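Local coordinates for protein CRISPR-associated endonuclease Cas1 (Thermotoga maritima, PDB 4XTK) that probably acts as a metal-dependent double-stranded DNA endonuclease in CRISPR adaptive immunity, working as a homodimer that joins a Cas2 dimer, at residues 205-210 and 303-308; 240-245 and 299-304; 143-148 and 152-157; 107-112 and 314-319; 258-263 and 271-276. All blocks are in the same frame, centred on the assembly; numbering follows the deposited sequence.

Contact 1: residues 205-210 and 303-308; sequences LSLIYQ and SLIKME
Leu-207 drives into the side of helix 301-316 and meets Ile-305 there. Its CD1 methyl lies 3.8 Å from the Ile-305 CG2 branch, and the two side chains run at about a right angle, so that a methyl of each, rather than its whole length, makes the contact. With chi1 of Ile-305 at -58°, CG1 stands beside its backbone N and CG2 is left to face the leucine. Both residues are buried, and branched aliphatic groups suit the place because they fill it and bring no polar atom that would need a partner. The outer side is looser. The other leucine methyl, CD2, lies 4.1 Å from Lys-306 CE, where the lysine brings the CE end of its chain across the leucine at about a right angle while its ammonium goes on to the solvent. Gln-210 OE1 and Lys-306 NZ stand 4.3 Å apart, and a water spans them by two weak bonds, one given to the amide oxygen and one accepted from the ammonium. Long polar side chains fit this border, since they can cover the apolar pair and still reach water. Phe-238 of helix 230-252 packs on Ile-305, Leu-309 and Arg-302 of helix 301-316 also touch Leu-207, and Gln-210 NE2 gives a weak hydrogen bond to Gly-75 O.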
# COMPACT_ATOMS: atom_id res chain seq x y z
N LEU E 205 -1.76 -13.36 -5.99
CA LEU E 205 -1.25 -12.06 -5.53
C LEU E 205 -2.12 -10.89 -5.98
O LEU E 205 -2.46 -10.01 -5.18
CB LEU E 205 0.18 -11.84 -6.01
CG LEU E 205 0.80 -10.53 -5.54
CD1 LEU E 205 0.71 -10.41 -4.02
CD2 LEU E 205 2.24 -10.41 -6.01
N SER E 206 -2.47 -10.86 -7.26
CA SER E 206 -3.26 -9.75 -7.77
C SER E 206 -4.66 -9.77 -7.15
O SER E 206 -5.25 -8.72 -6.92
CB SER E 206 -3.33 -9.78 -9.31
OG SER E 206 -4.09 -10.88 -9.77
N LEU E 207 -5.17 -10.97 -6.87
CA LEU E 207 -6.49 -11.08 -6.27
C LEU E 207 -6.47 -10.64 -4.80
O LEU E 207 -7.46 -10.08 -4.31
CB LEU E 207 -7.01 -12.52 -6.39
CG LEU E 207 -7.43 -12.92 -7.81
CD1 LEU E 207 -7.98 -14.33 -7.85
CD2 LEU E 207 -8.43 -11.92 -8.42
N ILE E 208 -5.36 -10.87 -4.11
CA ILE E 208 -5.22 -10.42 -2.74
C ILE E 208 -5.24 -8.89 -2.69
O ILE E 208 -5.86 -8.29 -1.81
CB ILE E 208 -3.92 -10.96 -2.09
CG1 ILE E 208 -4.00 -12.48 -1.88
CG2 ILE E 208 -3.67 -10.28 -0.74
CD1 ILE E 208 -2.70 -13.11 -1.37
N TYR E 209 -4.58 -8.26 -3.66
CA TYR E 209 -4.58 -6.80 -3.76
C TYR E 209 -5.99 -6.25 -3.98
O TYR E 209 -6.23 -5.05 -3.82
CB TYR E 209 -3.67 -6.33 -4.89
CG TYR E 209 -2.20 -6.25 -4.54
CD1 TYR E 209 -1.77 -5.65 -3.36
CD2 TYR E 209 -1.23 -6.75 -5.41
CE1 TYR E 209 -0.43 -5.57 -3.05
CE2 TYR E 209 0.12 -6.66 -5.12
CZ TYR E 209 0.51 -6.07 -3.93
OH TYR E 209 1.85 -5.99 -3.64
N GLN E 210 -6.92 -7.11 -4.37
CA GLN E 210 -8.30 -6.70 -4.55
C GLN E 210 -9.10 -6.95 -3.27
O GLN E 210 -10.31 -6.78 -3.26
CB GLN E 210 -8.95 -7.42 -5.73
CG GLN E 210 -8.19 -7.24 -7.04
CD GLN E 210 -8.84 -7.97 -8.21
OE1 GLN E 210 -9.92 -8.54 -8.09
NE2 GLN E 210 -8.15 -7.97 -9.35
N SER E 303 -13.00 -17.39 -9.11
CA SER E 303 -13.94 -17.13 -8.03
C SER E 303 -13.61 -17.99 -6.82
O SER E 303 -13.73 -17.53 -5.69
CB SER E 303 -15.37 -17.37 -8.49
OG SER E 303 -15.81 -16.30 -9.32
N LEU E 304 -13.19 -19.23 -7.07
CA LEU E 304 -12.80 -20.12 -5.98
C LEU E 304 -11.65 -19.54 -5.17
O LEU E 304 -11.64 -19.63 -3.93
CB LEU E 304 -12.41 -21.50 -6.52
CG LEU E 304 -13.53 -22.52 -6.73
CD1 LEU E 304 -12.95 -23.89 -7.02
CD2 LEU E 304 -14.46 -22.58 -5.52
N ILE E 305 -10.68 -18.95 -5.86
CA ILE E 305 -9.55 -18.31 -5.18
C ILE E 305 -10.07 -17.10 -4.41
O ILE E 305 -9.72 -16.90 -3.25
CB ILE E 305 -8.46 -17.89 -6.18
CG1 ILE E 305 -7.95 -19.11 -6.96
CG2 ILE E 305 -7.29 -17.23 -5.46
CD1 ILE E 305 -7.01 -18.77 -8.09
N LYS E 306 -10.91 -16.32 -5.07
CA LYS E 306 -11.54 -15.17 -4.44
C LYS E 306 -12.26 -15.58 -3.15
O LYS E 306 -12.13 -14.91 -2.12
CB LYS E 306 -12.54 -14.51 -5.40
CG LYS E 306 -11.94 -13.58 -6.44
CD LYS E 306 -13.02 -13.09 -7.40
CE LYS E 306 -12.45 -12.47 -8.67
NZ LYS E 306 -13.12 -11.18 -9.02
N MET E 307 -12.99 -16.68 -3.23
CA MET E 307 -13.80 -17.15 -2.10
C MET E 307 -12.93 -17.58 -0.93
O MET E 307 -13.26 -17.32 0.23
CB MET E 307 -14.69 -18.31 -2.54
CG MET E 307 -15.86 -17.91 -3.42
SD MET E 307 -16.88 -19.32 -3.88
CE MET E 307 -16.97 -20.17 -2.30
N GLU E 308 -11.81 -18.23 -1.23
CA GLU E 308 -10.89 -18.69 -0.21
C GLU E 308 -10.26 -17.51 0.53
O GLU E 308 -10.06 -17.55 1.74
CB GLU E 308 -9.80 -19.58 -0.82
CG GLU E 308 -8.99 -20.35 0.20
CD GLU E 308 -9.84 -21.32 1.01
OE1 GLU E 308 -10.85 -21.82 0.47
OE2 GLU E 308 -9.49 -21.59 2.18
O HOH W 1 -10.86 -9.65 -11.16

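Contact 2: residues 240-245 and 299-304; sequences PAVVDR and VSMRSL
Val-242 and Met-301 bring their CA atoms to 7.9 Å where helix 230-252, widened by a pi-type turn at 240-244, passes the first turn of helix 301-316. The wide turn shows in the backbone bond of 3.0 Å from Arg-245 N to Pro-240 O, five residues back, and the helix is kinked where neither the N of Pro-240 nor that of Ala-241 bonds to the turn before; proline has no N-H to give. Across the gap the work falls to Met-301. Its CG leaves CB anti to the backbone N (chi1 -156°), and bends at chi2 and chi3 then fold the thioether back on itself. The chain thereby touches two neighbours at different points along its length: CG lies 3.5 Å from Val-242 CG2, while the terminal CE reaches to 4.0 Å from Ala-241 CB, with SD close to the same methyl. Valine and methionine run antiparallel, each passing the other's flank. A flexible methionine can fill the uneven surface left by a small alanine beside a branched valine. Just before it, Ser-300 is the N-cap: its OG accepts from Ser-303 N at 3.2 Å and so begins the helix as strand 297-300 ends. Tyr-282 of helix 272-287 packs on Val-242, helix 188-208 lies against Val-243, and helix 148-166 holds Asp-244 through a hydrogen bond from Tyr-162.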
# COMPACT_ATOMS: atom_id res chain seq x y z
N PRO E 240 -3.27 -28.29 -7.92
CA PRO E 240 -3.79 -29.38 -8.76
C PRO E 240 -4.78 -28.96 -9.86
O PRO E 240 -4.59 -29.36 -11.01
CB PRO E 240 -4.49 -30.29 -7.74
CG PRO E 240 -3.82 -30.00 -6.46
CD PRO E 240 -3.49 -28.55 -6.49
N ALA E 241 -5.79 -28.17 -9.52
CA ALA E 241 -6.88 -27.89 -10.45
C ALA E 241 -6.46 -26.96 -11.58
O ALA E 241 -6.99 -27.03 -12.69
CB ALA E 241 -8.08 -27.31 -9.72
N VAL E 242 -5.50 -26.08 -11.30
CA VAL E 242 -5.02 -25.15 -12.32
C VAL E 242 -3.75 -25.67 -12.99
O VAL E 242 -3.77 -26.05 -14.15
CB VAL E 242 -4.75 -23.76 -11.74
CG1 VAL E 242 -4.26 -22.84 -12.83
CG2 VAL E 242 -6.01 -23.20 -11.11
N VAL E 243 -2.66 -25.69 -12.23
CA VAL E 243 -1.35 -26.05 -12.77
C VAL E 243 -1.24 -27.50 -13.25
O VAL E 243 -0.81 -27.76 -14.37
CB VAL E 243 -0.24 -25.81 -11.74
CG1 VAL E 243 1.11 -26.21 -12.31
CG2 VAL E 243 -0.23 -24.35 -11.31
N ASP E 244 -1.62 -28.44 -12.39
CA ASP E 244 -1.42 -29.86 -12.68
C ASP E 244 -2.34 -30.37 -13.79
O ASP E 244 -1.91 -31.12 -14.67
CB ASP E 244 -1.60 -30.70 -11.42
CG ASP E 244 -0.63 -30.31 -10.32
OD1 ASP E 244 0.40 -29.67 -10.62
OD2 ASP E 244 -0.90 -30.65 -9.15
N ARG E 245 -3.61 -29.97 -13.74
CA ARG E 245 -4.54 -30.30 -14.80
C ARG E 245 -4.02 -29.80 -16.14
O ARG E 245 -4.08 -30.51 -17.15
CB ARG E 245 -5.92 -29.70 -14.51
CG ARG E 245 -6.87 -29.72 -15.71
CD ARG E 245 -8.31 -29.57 -15.26
NE ARG E 245 -8.73 -30.66 -14.38
CZ ARG E 245 -9.38 -30.50 -13.24
NH1 ARG E 245 -9.70 -29.28 -12.83
NH2 ARG E 245 -9.72 -31.55 -12.51
N VAL E 299 -18.78 -22.35 -10.33
CA VAL E 299 -18.01 -21.12 -10.21
C VAL E 299 -16.70 -21.28 -10.97
O VAL E 299 -16.21 -22.39 -11.17
CB VAL E 299 -17.73 -20.78 -8.73
CG1 VAL E 299 -19.03 -20.42 -8.02
CG2 VAL E 299 -17.04 -21.94 -8.02
N SER E 300 -16.15 -20.16 -11.43
CA SER E 300 -14.86 -20.16 -12.09
C SER E 300 -13.78 -20.39 -11.05
O SER E 300 -14.00 -20.16 -9.86
CB SER E 300 -14.62 -18.85 -12.84
OG SER E 300 -14.57 -17.76 -11.93
N MET E 301 -12.61 -20.83 -11.50
CA MET E 301 -11.50 -21.05 -10.59
C MET E 301 -11.06 -19.73 -9.95
O MET E 301 -10.62 -19.71 -8.80
CB MET E 301 -10.32 -21.70 -11.32
CG MET E 301 -9.39 -22.46 -10.40
SD MET E 301 -10.23 -23.82 -9.57
CE MET E 301 -10.82 -24.75 -10.98
N ARG E 302 -11.18 -18.64 -10.70
CA ARG E 302 -10.82 -17.33 -10.17
C ARG E 302 -11.74 -16.95 -9.02
O ARG E 302 -11.34 -16.28 -8.08
CB ARG E 302 -10.88 -16.26 -11.27
CG ARG E 302 -10.47 -14.88 -10.79
CD ARG E 302 -10.55 -13.84 -11.90
NE ARG E 302 -9.53 -14.04 -12.93
CZ ARG E 302 -9.76 -14.63 -14.10
NH1 ARG E 302 -10.97 -15.06 -14.40
NH2 ARG E 302 -8.77 -14.77 -14.98
N SER E 303 -13.00 -17.39 -9.11
CA SER E 303 -13.94 -17.13 -8.03
C SER E 303 -13.61 -17.99 -6.82
O SER E 303 -13.73 -17.53 -5.69
CB SER E 303 -15.37 -17.37 -8.49
OG SER E 303 -15.81 -16.30 -9.32
N LEU E 304 -13.19 -19.23 -7.07
CA LEU E 304 -12.80 -20.12 -5.98
C LEU E 304 -11.65 -19.54 -5.17
O LEU E 304 -11.64 -19.63 -3.93
CB LEU E 304 -12.41 -21.50 -6.52
CG LEU E 304 -13.53 -22.52 -6.73
CD1 LEU E 304 -12.95 -23.89 -7.02
CD2 LEU E 304 -14.46 -22.58 -5.52

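Contact 3: residues 143-148 and 152-157; sequences EEASNV and MGIEGN
The short turn that joins helix 136-144 to helix 148-166 is closed from within by Ala-145 and Ile-154, and its second helix carries Glu-155, a manganese ligand by similarity. The Ala-145 CB methyl lies 3.9 Å from Ile-154 CD1. The isoleucine reaches it because CG1 stands beside its own backbone N (chi1 -64°), with CD1 extended beyond; the small alanine lets that methyl come close where the chain leaves the first helix. The second link is a backbone bond of the new helix, from Met-152 N to Val-148 O, 3.0 Å long with an N-H...O angle of 155°. Asn-147, directly before Val-148, is the N-cap, its OD1 accepting from Ser-149 N. The Met-152 side chain turns away from the corner and packs on His-221, another predicted metal ligand, while Glu-155 is paired in a salt bridge with Arg-159. Two consecutive helices are thus joined by a short N-capped turn, and the second carries one probable ligand, Glu-155, of the Cas1 metal site, completed by His-221 and Glu-236.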
# COMPACT_ATOMS: atom_id res chain seq x y z
N GLU E 143 -2.00 -33.59 11.18
CA GLU E 143 -2.87 -33.44 12.34
C GLU E 143 -2.10 -33.51 13.67
O GLU E 143 -2.45 -32.81 14.62
CB GLU E 143 -3.97 -34.50 12.31
CG GLU E 143 -4.87 -34.42 11.09
CD GLU E 143 -5.99 -35.45 11.11
OE1 GLU E 143 -5.70 -36.65 11.26
OE2 GLU E 143 -7.16 -35.04 10.98
N GLU E 144 -1.07 -34.35 13.73
CA GLU E 144 -0.28 -34.52 14.95
C GLU E 144 0.85 -33.51 15.11
O GLU E 144 1.40 -33.36 16.20
CB GLU E 144 0.32 -35.93 15.02
CG GLU E 144 -0.62 -37.04 14.60
CD GLU E 144 0.11 -38.35 14.35
OE1 GLU E 144 -0.16 -39.33 15.07
OE2 GLU E 144 0.97 -38.39 13.45
N ALA E 145 1.21 -32.82 14.04
CA ALA E 145 2.16 -31.73 14.18
C ALA E 145 1.62 -30.62 15.10
O ALA E 145 0.49 -30.13 14.91
CB ALA E 145 2.52 -31.15 12.81
N SER E 146 2.42 -30.28 16.12
CA SER E 146 2.21 -29.11 16.97
C SER E 146 3.09 -27.87 16.63
O SER E 146 3.01 -26.86 17.33
CB SER E 146 2.38 -29.51 18.46
OG SER E 146 3.56 -30.28 18.68
N ASN E 147 3.90 -27.94 15.56
CA ASN E 147 4.69 -26.78 15.10
C ASN E 147 4.51 -26.54 13.60
O ASN E 147 4.55 -27.46 12.79
CB ASN E 147 6.18 -26.97 15.46
CG ASN E 147 7.13 -26.00 14.70
OD1 ASN E 147 6.71 -25.05 14.03
ND2 ASN E 147 8.43 -26.22 14.86
N VAL E 148 4.35 -25.27 13.23
CA VAL E 148 4.14 -24.85 11.84
C VAL E 148 5.30 -25.20 10.91
O VAL E 148 5.09 -25.53 9.74
CB VAL E 148 3.89 -23.33 11.76
CG1 VAL E 148 3.65 -22.88 10.32
CG2 VAL E 148 2.72 -22.93 12.65
N MET E 152 4.92 -27.23 7.30
CA MET E 152 5.35 -26.92 5.94
C MET E 152 6.17 -28.07 5.35
O MET E 152 6.08 -28.37 4.17
CB MET E 152 6.18 -25.63 5.92
CG MET E 152 6.83 -25.34 4.57
SD MET E 152 5.66 -25.07 3.21
CE MET E 152 5.10 -23.46 3.67
N GLY E 153 6.97 -28.72 6.19
CA GLY E 153 7.76 -29.85 5.75
C GLY E 153 6.90 -31.02 5.32
O GLY E 153 7.14 -31.63 4.28
N ILE E 154 5.88 -31.31 6.13
CA ILE E 154 4.95 -32.40 5.85
C ILE E 154 4.19 -32.14 4.55
O ILE E 154 4.00 -33.04 3.74
CB ILE E 154 3.96 -32.59 7.01
CG1 ILE E 154 4.71 -33.02 8.27
CG2 ILE E 154 2.91 -33.63 6.66
CD1 ILE E 154 3.90 -32.87 9.56
N GLU E 155 3.77 -30.89 4.35
CA GLU E 155 3.02 -30.53 3.16
C GLU E 155 3.88 -30.73 1.91
O GLU E 155 3.45 -31.35 0.94
CB GLU E 155 2.52 -29.08 3.26
CG GLU E 155 1.29 -28.77 2.40
CD GLU E 155 1.65 -28.37 0.99
OE1 GLU E 155 2.83 -28.05 0.74
OE2 GLU E 155 0.75 -28.37 0.12
N GLY E 156 5.11 -30.21 1.96
CA GLY E 156 6.05 -30.40 0.87
C GLY E 156 6.26 -31.86 0.50
O GLY E 156 6.23 -32.22 -0.68
N ASN E 157 6.46 -32.71 1.51
CA ASN E 157 6.68 -34.13 1.27
C ASN E 157 5.44 -34.79 0.67
O ASN E 157 5.55 -35.65 -0.20
CB ASN E 157 7.07 -34.83 2.58
CG ASN E 157 8.41 -34.36 3.11
OD1 ASN E 157 9.28 -33.92 2.36
ND2 ASN E 157 8.58 -34.44 4.43

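Contact 4: residues 107-112 and 314-319; sequences MLIARE and KHLIGE
The first torsions bring Ile-109 and His-315 together: the isoleucine CG1 stands beside its backbone N (chi1 -61°), while the imidazole swings anti to its own N (chi1 172°) and reaches out from the end of helix 301-316. CG1 then lies 3.4 Å from His-315 NE2, with CD1 close to CD2 of the ring, and the two side chains meet at a slant. Leu-108 adds a second contact from the rim of the ring: its CD2 lies 4.2 Å from His-315 CE1, near the ring plane. The next residue, Leu-316, brings its CD2 to 4.1 Å from Ile-109 CD1. A histidine suits the place because the NE2-CD2 side of the ring can lie against aliphatic groups while ND1 hydrogen-bonds to Phe-322 N, and the phenyl ring of that same residue stacks on the imidazole. The last modelled residue, Phe-322, thus folds back over this helix end, and His-99 of helix 93-101 and Tyr-219 of a loop close on the Ile-109 side, with helix 148-166 behind Ala-110.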
# COMPACT_ATOMS: atom_id res chain seq x y z
N MET E 107 -1.26 -21.59 13.80
CA MET E 107 -1.39 -23.02 13.56
C MET E 107 -2.75 -23.33 12.95
O MET E 107 -2.86 -24.12 12.02
CB MET E 107 -1.21 -23.81 14.85
CG MET E 107 0.15 -24.47 15.03
SD MET E 107 0.65 -25.54 13.67
CE MET E 107 -0.87 -26.40 13.33
N LEU E 108 -3.78 -22.70 13.50
CA LEU E 108 -5.15 -22.88 13.05
C LEU E 108 -5.30 -22.55 11.55
O LEU E 108 -5.92 -23.29 10.80
CB LEU E 108 -6.07 -22.01 13.89
CG LEU E 108 -7.53 -22.42 14.02
CD1 LEU E 108 -7.60 -23.89 14.37
CD2 LEU E 108 -8.18 -21.59 15.12
N ILE E 109 -4.71 -21.43 11.13
CA ILE E 109 -4.79 -20.99 9.74
C ILE E 109 -3.95 -21.89 8.84
O ILE E 109 -4.39 -22.30 7.77
CB ILE E 109 -4.32 -19.53 9.59
CG1 ILE E 109 -5.22 -18.60 10.41
CG2 ILE E 109 -4.31 -19.11 8.12
CD1 ILE E 109 -4.73 -17.15 10.46
N ALA E 110 -2.73 -22.19 9.28
CA ALA E 110 -1.84 -23.05 8.51
C ALA E 110 -2.41 -24.45 8.36
O ALA E 110 -2.29 -25.07 7.30
CB ALA E 110 -0.46 -23.10 9.16
N ARG E 111 -3.04 -24.95 9.42
CA ARG E 111 -3.62 -26.28 9.41
C ARG E 111 -4.80 -26.34 8.45
O ARG E 111 -5.12 -27.39 7.90
CB ARG E 111 -4.06 -26.68 10.82
CG ARG E 111 -4.11 -28.16 11.06
CD ARG E 111 -4.62 -28.46 12.46
NE ARG E 111 -3.59 -28.29 13.47
CZ ARG E 111 -2.69 -29.23 13.77
NH1 ARG E 111 -2.69 -30.37 13.11
NH2 ARG E 111 -1.79 -29.02 14.72
N GLU E 112 -5.44 -25.19 8.24
CA GLU E 112 -6.53 -25.06 7.28
C GLU E 112 -6.01 -25.17 5.85
O GLU E 112 -6.59 -25.87 5.02
CB GLU E 112 -7.26 -23.72 7.47
CG GLU E 112 -8.25 -23.35 6.36
CD GLU E 112 -9.49 -24.22 6.36
OE1 GLU E 112 -9.71 -24.96 7.34
OE2 GLU E 112 -10.26 -24.16 5.37
N LYS E 314 -12.86 -13.43 6.76
CA LYS E 314 -13.88 -13.63 7.77
C LYS E 314 -13.28 -14.27 9.01
O LYS E 314 -13.60 -13.88 10.13
CB LYS E 314 -15.04 -14.45 7.21
CG LYS E 314 -15.95 -13.61 6.32
CD LYS E 314 -17.17 -14.38 5.84
CE LYS E 314 -16.79 -15.64 5.08
NZ LYS E 314 -17.99 -16.20 4.40
N HIS E 315 -12.38 -15.23 8.80
CA HIS E 315 -11.69 -15.87 9.92
C HIS E 315 -10.92 -14.86 10.76
O HIS E 315 -11.00 -14.87 11.99
CB HIS E 315 -10.73 -16.95 9.40
CG HIS E 315 -9.85 -17.52 10.46
ND1 HIS E 315 -10.29 -18.46 11.37
CD2 HIS E 315 -8.55 -17.29 10.77
CE1 HIS E 315 -9.29 -18.79 12.18
NE2 HIS E 315 -8.23 -18.09 11.83
N LEU E 316 -10.18 -13.98 10.10
CA LEU E 316 -9.33 -13.01 10.79
C LEU E 316 -10.13 -12.06 11.68
O LEU E 316 -9.64 -11.66 12.74
CB LEU E 316 -8.50 -12.21 9.79
CG LEU E 316 -7.36 -13.00 9.12
CD1 LEU E 316 -6.71 -12.19 8.05
CD2 LEU E 316 -6.32 -13.40 10.11
N ILE E 317 -11.34 -11.70 11.28
CA ILE E 317 -12.14 -10.77 12.07
C ILE E 317 -13.11 -11.44 13.04
O ILE E 317 -13.89 -10.76 13.70
CB ILE E 317 -12.95 -9.81 11.17
CG1 ILE E 317 -14.02 -10.56 10.39
CG2 ILE E 317 -12.03 -9.06 10.23
CD1 ILE E 317 -14.87 -9.66 9.52
N GLY E 318 -13.07 -12.77 13.12
CA GLY E 318 -13.88 -13.47 14.11
C GLY E 318 -15.25 -13.90 13.63
O GLY E 318 -15.90 -14.73 14.27
N GLU E 319 -15.69 -13.33 12.52
CA GLU E 319 -16.93 -13.74 11.86
C GLU E 319 -16.70 -15.05 11.11
O GLU E 319 -15.84 -15.11 10.24
CB GLU E 319 -17.39 -12.65 10.90
CG GLU E 319 -18.72 -12.01 11.23
CD GLU E 319 -19.17 -11.09 10.12
OE1 GLU E 319 -18.37 -10.88 9.19
OE2 GLU E 319 -20.31 -10.58 10.19

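Contact 5: residues 258-263 and 271-276; sequences EKHFDE and NDEGKS
Asn-271 and His-260 carry most of this contact, with Asp-262 at its edge. Asn-271 gives its backbone N to His-260 O at 2.9 Å, with an N-H...O angle of 166°, and its side-chain ND2 makes a weak bond of 3.2 Å to Lys-259 O. Its CG sits between the backbone N and the carbonyl carbon (chi1 60°), which turns OD1 back to the helix start. There it accepts from Gly-274 N at 2.7 Å, with the donor nearly in line with the C=O bond, and acts as N-cap of helix 272-287. Asparagine suits the place since one amide can cap the helix with its oxygen and still offer its NH2, weakly, to the preceding turn. The His-260 ring comes against the bare backbone of Gly-274, its CD2 lying 3.8 Å from that CA, and the absence of a side chain lets the two pack. Lys-259 CG lies over the centre of one face of the ring. ND1 accepts a hydrogen bond from Asn-257 N, consistent with a neutral ring carrying its proton on NE2, and NE2 lies 4.5 Å from Glu-273 OE1 without contact. Asp-262 OD2 rests 3.6 Å from Asn-271 CB, its carboxylate turned 60° from the amide plane. The chemistry implies a largely polar corner, in which the capping amide and backbone bonds, more than apolar burial, fix where the helix starts.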
# COMPACT_ATOMS: atom_id res chain seq x y z
N GLU E 258 8.62 -31.36 -26.93
CA GLU E 258 10.05 -31.06 -26.90
C GLU E 258 10.45 -29.91 -27.82
O GLU E 258 11.52 -29.33 -27.66
CB GLU E 258 10.85 -32.31 -27.27
CG GLU E 258 10.49 -32.94 -28.61
CD GLU E 258 9.25 -33.82 -28.55
OE1 GLU E 258 8.66 -33.94 -27.45
OE2 GLU E 258 8.87 -34.38 -29.59
N LYS E 259 9.60 -29.57 -28.78
CA LYS E 259 9.91 -28.47 -29.69
C LYS E 259 9.79 -27.11 -29.00
O LYS E 259 10.22 -26.09 -29.54
CB LYS E 259 9.01 -28.53 -30.93
CG LYS E 259 7.70 -27.76 -30.82
CD LYS E 259 6.82 -28.04 -32.03
CE LYS E 259 5.57 -27.18 -32.03
NZ LYS E 259 4.58 -27.64 -33.04
N HIS E 260 9.20 -27.11 -27.81
CA HIS E 260 8.94 -25.87 -27.07
C HIS E 260 10.00 -25.50 -26.03
O HIS E 260 9.79 -24.55 -25.26
CB HIS E 260 7.57 -25.96 -26.40
CG HIS E 260 6.43 -26.07 -27.37
ND1 HIS E 260 5.79 -27.26 -27.63
CD2 HIS E 260 5.85 -25.15 -28.17
CE1 HIS E 260 4.84 -27.06 -28.54
NE2 HIS E 260 4.87 -25.78 -28.88
N PHE E 261 11.10 -26.23 -25.97
CA PHE E 261 12.13 -25.97 -24.96
C PHE E 261 13.51 -25.66 -25.55
O PHE E 261 13.87 -26.15 -26.61
CB PHE E 261 12.25 -27.15 -24.01
CG PHE E 261 10.99 -27.45 -23.24
CD1 PHE E 261 10.01 -28.27 -23.77
CD2 PHE E 261 10.81 -26.93 -21.96
CE1 PHE E 261 8.85 -28.55 -23.06
CE2 PHE E 261 9.66 -27.21 -21.24
CZ PHE E 261 8.68 -28.02 -21.79
N ASP E 262 14.28 -24.85 -24.82
CA ASP E 262 15.66 -24.51 -25.18
C ASP E 262 16.62 -24.81 -24.02
O ASP E 262 16.22 -24.74 -22.85
CB ASP E 262 15.77 -23.04 -25.56
CG ASP E 262 14.88 -22.66 -26.72
OD1 ASP E 262 14.57 -23.54 -27.56
OD2 ASP E 262 14.47 -21.48 -26.79
N GLU E 263 17.88 -25.13 -24.33
CA GLU E 263 18.83 -25.50 -23.28
C GLU E 263 19.47 -24.31 -22.54
O GLU E 263 19.91 -24.45 -21.41
CB GLU E 263 19.94 -26.38 -23.86
CG GLU E 263 20.83 -27.01 -22.78
CD GLU E 263 22.22 -27.39 -23.28
OE1 GLU E 263 22.49 -27.25 -24.49
OE2 GLU E 263 23.04 -27.82 -22.45
N ASN E 271 10.43 -21.85 -24.46
CA ASN E 271 10.54 -20.76 -25.44
C ASN E 271 9.25 -19.93 -25.50
O ASN E 271 8.22 -20.32 -24.94
CB ASN E 271 10.92 -21.27 -26.84
CG ASN E 271 9.92 -22.25 -27.43
OD1 ASN E 271 8.72 -22.14 -27.22
ND2 ASN E 271 10.44 -23.21 -28.19
N ASP E 272 9.35 -18.76 -26.11
CA ASP E 272 8.24 -17.80 -26.19
C ASP E 272 6.92 -18.39 -26.73
O ASP E 272 5.85 -18.09 -26.19
CB ASP E 272 8.65 -16.59 -27.02
CG ASP E 272 9.76 -15.79 -26.37
OD1 ASP E 272 9.78 -15.71 -25.12
OD2 ASP E 272 10.61 -15.22 -27.09
N GLU E 273 6.99 -19.22 -27.77
CA GLU E 273 5.79 -19.89 -28.26
C GLU E 273 5.23 -20.84 -27.19
O GLU E 273 4.03 -20.85 -26.93
CB GLU E 273 6.07 -20.64 -29.56
CG GLU E 273 7.53 -21.01 -29.80
CD GLU E 273 7.72 -21.92 -31.00
OE1 GLU E 273 6.74 -22.57 -31.42
OE2 GLU E 273 8.86 -22.02 -31.50
N GLY E 274 6.12 -21.61 -26.57
CA GLY E 274 5.72 -22.50 -25.49
C GLY E 274 5.13 -21.75 -24.31
O GLY E 274 4.21 -22.23 -23.64
N LYS E 275 5.65 -20.55 -24.06
CA LYS E 275 5.12 -19.73 -22.99
C LYS E 275 3.73 -19.21 -23.34
O LYS E 275 2.81 -19.28 -22.52
CB LYS E 275 6.08 -18.57 -22.68
CG LYS E 275 7.23 -18.94 -21.76
CD LYS E 275 8.08 -17.71 -21.42
CE LYS E 275 9.12 -18.00 -20.34
NZ LYS E 275 10.35 -18.67 -20.86
N SER E 276 3.58 -18.70 -24.56
CA SER E 276 2.31 -18.13 -24.98
C SER E 276 1.21 -19.18 -24.95
O SER E 276 0.13 -18.93 -24.39
CB SER E 276 2.41 -17.51 -26.38
OG SER E 276 2.76 -18.49 -27.34

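How the contacts relate
Contacts 1 and 2 lie nearest the centre of the chain and share helix 301-316, which contact 4 holds at its other end. Contact 2 is buried and apolar, whereas contact 1 pairs such packing with a watery rim. Contacts 3 and 4 sit on the same side of the centre, about 22 and 17 Å from it between centres, yet both are buried; Arg-111 on helix 103-127 joins them, probably by a hydrogen bond to Ala-145 O. Contact 3 joins a methyl pair to a backbone helix bond, and contact 4 is aliphatic packing on an imidazole. Contact 5, about 41 Å from contact 4 between centres, is partly buried and polar, nested inside the chain loop closed by contact 2.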